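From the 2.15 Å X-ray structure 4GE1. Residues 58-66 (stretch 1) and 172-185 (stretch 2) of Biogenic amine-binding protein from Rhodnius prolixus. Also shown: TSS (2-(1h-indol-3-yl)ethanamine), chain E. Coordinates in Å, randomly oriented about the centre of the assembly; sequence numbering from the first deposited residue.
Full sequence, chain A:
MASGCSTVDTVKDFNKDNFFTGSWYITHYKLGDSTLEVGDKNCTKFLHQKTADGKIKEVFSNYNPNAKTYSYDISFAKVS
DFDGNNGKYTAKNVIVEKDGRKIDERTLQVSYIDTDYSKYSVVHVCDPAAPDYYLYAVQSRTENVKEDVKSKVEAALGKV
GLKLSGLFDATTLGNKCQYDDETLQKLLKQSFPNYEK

Stretch 1 58-66: EVFSNYNPN
Stretch 2 (172-185) TLGNKCQYDDETLQ

A β-strand lays one face against a returning segment that begins as a turn and ends as a helix, and the contact is mostly apolar packing, with a single direct hydrogen bond across it and 524 Å² buried in all.

Strand 58-64 is extended throughout, with phi between -135° and -101° and psi between 105° and 134°, so its side chains alternate. Val59, Ser61, Tyr63 and then Pro65, just past the strand, send CA-to-CB toward the partner; Phe60, Asn62 and Asn64 point away. The partner runs the other way: the axis of helix 181-185 lies at 159° to the strand and approaches it to 8.3 Å. The CA register is correspondingly descending, pairing Val59 with Leu184, Ser61 with Asp180 and Pro65 with Lys176, each at 6.0 Å, and Tyr63 with Gln178 at 6.5 Å.

At the helical end, Leu184 (phi/psi -57/-53, chi1 m, chi2 t) leaves its backbone sideways, but its end comes nearer the strand. Its CD2 lies 3.6 Å from Val59 CG1, with Val59 in rotamer t, and 3.7 Å from Ser61 CB. The same methyl sits 3.2 Å from Val59 O, so it packs on the strand backbone as well as on side chains.

Ser61, chi1 t at 163°, supplies the direct polar link. Asp180 N donates to Ser61 OG at 3.1 Å with a nearly straight angle of 171°. Asp180 (phi/psi -86/71, chi1 t) is also the N-cap: its OD1 accepts from Thr183 N at 3.1 Å, and its OD2 accepts from Thr183 OG1 at 2.6 Å. Its backbone thus binds the strand while its carboxylate caps the helix, joining the helix start to the strand position at Ser61. Water 1 adds a bridge, 2.7 Å from Ser61 OG and donating to Gln178 O at 2.8 Å.

Between cap and turn the chain is extended, Gln178 at -147/164 and Tyr179 at -140/132. Tyr63, chi1 t and chi2 70°, offers a ring face to the aliphatic part of Gln178 (chi1 p, chi2 t): Gln178 CG stands 3.5 Å from the centroid of the Tyr63 ring and only 8° off its normal, a CH-pi contact. At the ring edge, near its plane, Lys176 O lies 3.4 Å from Tyr63 CE2. The backbone is close too, with Tyr63 CB 3.2 Å from Gln178 O.

Pro65 (phi/psi -59/-37, C-gamma exo) finishes the row. Its CG is 4.1 Å from Leu173 CD1 (Leu173 chi1 m, chi2 t), and its CB is 4.0 Å from Lys176 CB, although the end of the lysine leads away. The turn is held by Lys176 N to Leu173 O at 3.2 Å and Cys177 N to Gly174 O at 2.9 Å; Gly174 has a positive phi, 43/-96, which favours glycine.

On the strand's other face, Phe60 (chi1 m, chi2 82°) meets the bound amine, its CD2 3.2 Å from TSS N1, which lies over one ring face.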

# COMPACT_ATOMS: atom_id res chain seq x y z
N GLU A 58 -5.86 -4.66 6.09
CA GLU A 58 -4.72 -4.78 5.19
C GLU A 58 -3.43 -4.91 5.99
O GLU A 58 -3.08 -4.02 6.76
CB GLU A 58 -4.64 -3.57 4.25
CG GLU A 58 -5.98 -3.13 3.68
CD GLU A 58 -5.84 -1.99 2.68
OE1 GLU A 58 -5.31 -2.22 1.57
OE2 GLU A 58 -6.26 -0.86 3.01
N VAL A 59 -2.73 -6.03 5.79
CA VAL A 59 -1.55 -6.32 6.59
C VAL A 59 -0.29 -6.27 5.73
O VAL A 59 -0.21 -6.95 4.71
CB VAL A 59 -1.65 -7.70 7.26
CG1 VAL A 59 -0.35 -8.03 7.98
CG2 VAL A 59 -2.82 -7.73 8.23
N PHE A 60 0.67 -5.45 6.16
CA PHE A 60 1.89 -5.21 5.38
C PHE A 60 3.12 -5.87 6.01
O PHE A 60 3.34 -5.78 7.21
CB PHE A 60 2.15 -3.71 5.23
CG PHE A 60 1.06 -2.95 4.51
CD1 PHE A 60 -0.08 -2.54 5.17
CD2 PHE A 60 1.20 -2.61 3.17
CE1 PHE A 60 -1.08 -1.83 4.51
CE2 PHE A 60 0.20 -1.90 2.50
CZ PHE A 60 -0.93 -1.51 3.17
N SER A 61 3.91 -6.53 5.17
CA SER A 61 5.24 -6.98 5.55
C SER A 61 6.28 -6.13 4.80
O SER A 61 6.36 -6.17 3.57
CB SER A 61 5.41 -8.47 5.20
OG SER A 61 6.77 -8.86 5.18
N ASN A 62 7.06 -5.35 5.53
CA ASN A 62 8.11 -4.55 4.90
C ASN A 62 9.48 -5.07 5.27
O ASN A 62 9.86 -5.02 6.44
CB ASN A 62 8.00 -3.09 5.31
CG ASN A 62 6.59 -2.58 5.26
OD1 ASN A 62 5.99 -2.50 4.18
ND2 ASN A 62 6.05 -2.24 6.41
N TYR A 63 10.21 -5.54 4.28
CA TYR A 63 11.52 -6.11 4.51
C TYR A 63 12.63 -5.23 3.95
O TYR A 63 12.62 -4.89 2.76
CB TYR A 63 11.62 -7.50 3.87
CG TYR A 63 12.97 -8.14 4.09
CD1 TYR A 63 13.34 -8.58 5.35
CD2 TYR A 63 13.87 -8.30 3.04
CE1 TYR A 63 14.57 -9.16 5.57
CE2 TYR A 63 15.11 -8.88 3.25
CZ TYR A 63 15.45 -9.31 4.52
OH TYR A 63 16.67 -9.90 4.75
N ASN A 64 13.58 -4.86 4.80
CA ASN A 64 14.76 -4.09 4.39
C ASN A 64 15.98 -4.99 4.24
O ASN A 64 16.56 -5.43 5.23
CB ASN A 64 15.06 -2.98 5.40
CG ASN A 64 16.18 -2.05 4.93
OD1 ASN A 64 17.36 -2.33 5.12
ND2 ASN A 64 15.80 -0.94 4.31
N PRO A 65 16.38 -5.29 2.99
CA PRO A 65 17.53 -6.16 2.71
C PRO A 65 18.86 -5.66 3.30
O PRO A 65 19.67 -6.48 3.74
CB PRO A 65 17.60 -6.17 1.18
CG PRO A 65 16.20 -5.86 0.75
CD PRO A 65 15.69 -4.88 1.76
N ASN A 66 19.10 -4.35 3.30
CA ASN A 66 20.36 -3.84 3.84
C ASN A 66 20.52 -4.19 5.31
O ASN A 66 21.61 -4.56 5.75
CB ASN A 66 20.52 -2.33 3.61
CG ASN A 66 21.79 -1.78 4.23
OD1 ASN A 66 22.89 -2.07 3.76
ND2 ASN A 66 21.65 -0.99 5.30
N THR A 172 14.96 -3.90 -8.03
CA THR A 172 16.43 -3.90 -8.11
C THR A 172 17.01 -4.62 -6.90
O THR A 172 18.07 -5.23 -6.99
CB THR A 172 17.02 -2.48 -8.18
OG1 THR A 172 16.62 -1.72 -7.03
CG2 THR A 172 16.57 -1.77 -9.44
N LEU A 173 16.32 -4.53 -5.77
CA LEU A 173 16.69 -5.32 -4.61
C LEU A 173 16.58 -6.78 -5.02
O LEU A 173 17.47 -7.60 -4.74
CB LEU A 173 15.77 -5.00 -3.43
CG LEU A 173 15.67 -3.53 -3.02
CD1 LEU A 173 14.57 -3.32 -2.02
CD2 LEU A 173 16.98 -3.07 -2.44
N GLY A 174 15.49 -7.10 -5.72
CA GLY A 174 15.30 -8.38 -6.37
C GLY A 174 15.71 -9.62 -5.60
O GLY A 174 14.94 -10.14 -4.79
N ASN A 175 16.93 -10.10 -5.87
CA ASN A 175 17.41 -11.36 -5.32
C ASN A 175 17.35 -11.45 -3.79
O ASN A 175 17.17 -12.54 -3.23
CB ASN A 175 18.83 -11.65 -5.79
CG ASN A 175 19.40 -12.91 -5.17
OD1 ASN A 175 20.22 -12.85 -4.25
ND2 ASN A 175 18.96 -14.06 -5.66
N LYS A 176 17.49 -10.32 -3.12
CA LYS A 176 17.55 -10.31 -1.67
C LYS A 176 16.18 -10.09 -1.04
O LYS A 176 16.07 -9.96 0.17
CB LYS A 176 18.54 -9.24 -1.19
CG LYS A 176 19.93 -9.37 -1.79
CD LYS A 176 20.62 -10.66 -1.35
CE LYS A 176 21.91 -10.89 -2.13
NZ LYS A 176 22.79 -9.68 -2.16
N CYS A 177 15.14 -10.05 -1.87
CA CYS A 177 13.80 -9.72 -1.37
C CYS A 177 13.18 -10.89 -0.63
O CYS A 177 13.32 -12.04 -1.05
CB CYS A 177 12.87 -9.27 -2.51
SG CYS A 177 12.93 -7.48 -2.88
N GLN A 178 12.52 -10.60 0.49
CA GLN A 178 11.69 -11.63 1.11
C GLN A 178 10.46 -11.04 1.80
O GLN A 178 10.37 -9.83 2.04
CB GLN A 178 12.51 -12.54 2.03
CG GLN A 178 13.11 -11.85 3.23
CD GLN A 178 13.88 -12.82 4.10
OE1 GLN A 178 13.50 -13.09 5.25
NE2 GLN A 178 14.98 -13.33 3.57
N TYR A 179 9.50 -11.92 2.09
CA TYR A 179 8.18 -11.50 2.53
C TYR A 179 7.73 -12.46 3.63
O TYR A 179 7.83 -13.68 3.49
CB TYR A 179 7.23 -11.57 1.34
CG TYR A 179 7.72 -10.79 0.14
CD1 TYR A 179 7.63 -9.41 0.10
CD2 TYR A 179 8.30 -11.44 -0.95
CE1 TYR A 179 8.09 -8.68 -1.00
CE2 TYR A 179 8.77 -10.72 -2.04
CZ TYR A 179 8.66 -9.34 -2.06
OH TYR A 179 9.11 -8.61 -3.13
N ASP A 180 7.24 -11.90 4.74
CA ASP A 180 6.85 -12.73 5.87
C ASP A 180 5.40 -13.20 5.71
O ASP A 180 4.51 -12.73 6.39
CB ASP A 180 7.02 -11.96 7.19
CG ASP A 180 6.95 -12.87 8.40
OD1 ASP A 180 6.52 -14.03 8.24
OD2 ASP A 180 7.32 -12.42 9.50
N ASP A 181 5.19 -14.11 4.77
CA ASP A 181 3.87 -14.66 4.49
C ASP A 181 3.16 -15.23 5.72
O ASP A 181 1.94 -15.12 5.85
CB ASP A 181 3.97 -15.72 3.40
CG ASP A 181 4.14 -15.12 2.02
OD1 ASP A 181 3.26 -14.33 1.61
OD2 ASP A 181 5.14 -15.43 1.34
N GLU A 182 3.91 -15.87 6.62
CA GLU A 182 3.26 -16.50 7.75
C GLU A 182 2.75 -15.45 8.74
O GLU A 182 1.67 -15.60 9.30
CB GLU A 182 4.15 -17.55 8.43
CG GLU A 182 4.88 -17.05 9.66
CD GLU A 182 5.02 -18.12 10.72
OE1 GLU A 182 5.26 -19.29 10.37
OE2 GLU A 182 4.90 -17.78 11.92
N THR A 183 3.50 -14.37 8.91
CA THR A 183 3.05 -13.29 9.78
C THR A 183 1.87 -12.56 9.14
O THR A 183 0.94 -12.15 9.83
CB THR A 183 4.17 -12.28 10.11
OG1 THR A 183 5.15 -12.92 10.93
CG2 THR A 183 3.62 -11.08 10.85
N LEU A 184 1.92 -12.42 7.82
CA LEU A 184 0.83 -11.78 7.10
C LEU A 184 -0.48 -12.52 7.37
O LEU A 184 -1.47 -11.92 7.77
CB LEU A 184 1.12 -11.76 5.59
CG LEU A 184 2.16 -10.77 5.03
CD1 LEU A 184 2.25 -10.93 3.52
CD2 LEU A 184 1.81 -9.33 5.37
N GLN A 185 -0.46 -13.84 7.16
CA GLN A 185 -1.65 -14.67 7.36
C GLN A 185 -2.11 -14.63 8.82
O GLN A 185 -3.29 -14.44 9.11
CB GLN A 185 -1.37 -16.11 6.89
CG GLN A 185 -2.41 -17.14 7.33
CD GLN A 185 -3.72 -17.05 6.56
OE1 GLN A 185 -3.79 -16.44 5.49
NE2 GLN A 185 -4.77 -17.65 7.11
N1 TSS E . 1.71 0.25 4.55
CA TSS E . 1.72 1.69 4.59
CB TSS E . 1.81 2.41 3.28
CG TSS E . 1.09 1.83 2.11
CD1 TSS E . 1.67 1.23 1.00
NE1 TSS E . 0.69 0.84 0.15
CE2 TSS E . -0.54 1.16 0.69
CD2 TSS E . -0.32 1.77 1.89
CZ2 TSS E . -1.86 0.95 0.21
CH2 TSS E . -2.95 1.39 0.97
CZ3 TSS E . -2.73 2.02 2.19
CE3 TSS E . -1.42 2.21 2.67
O HOH W 1 8.30 -8.15 3.04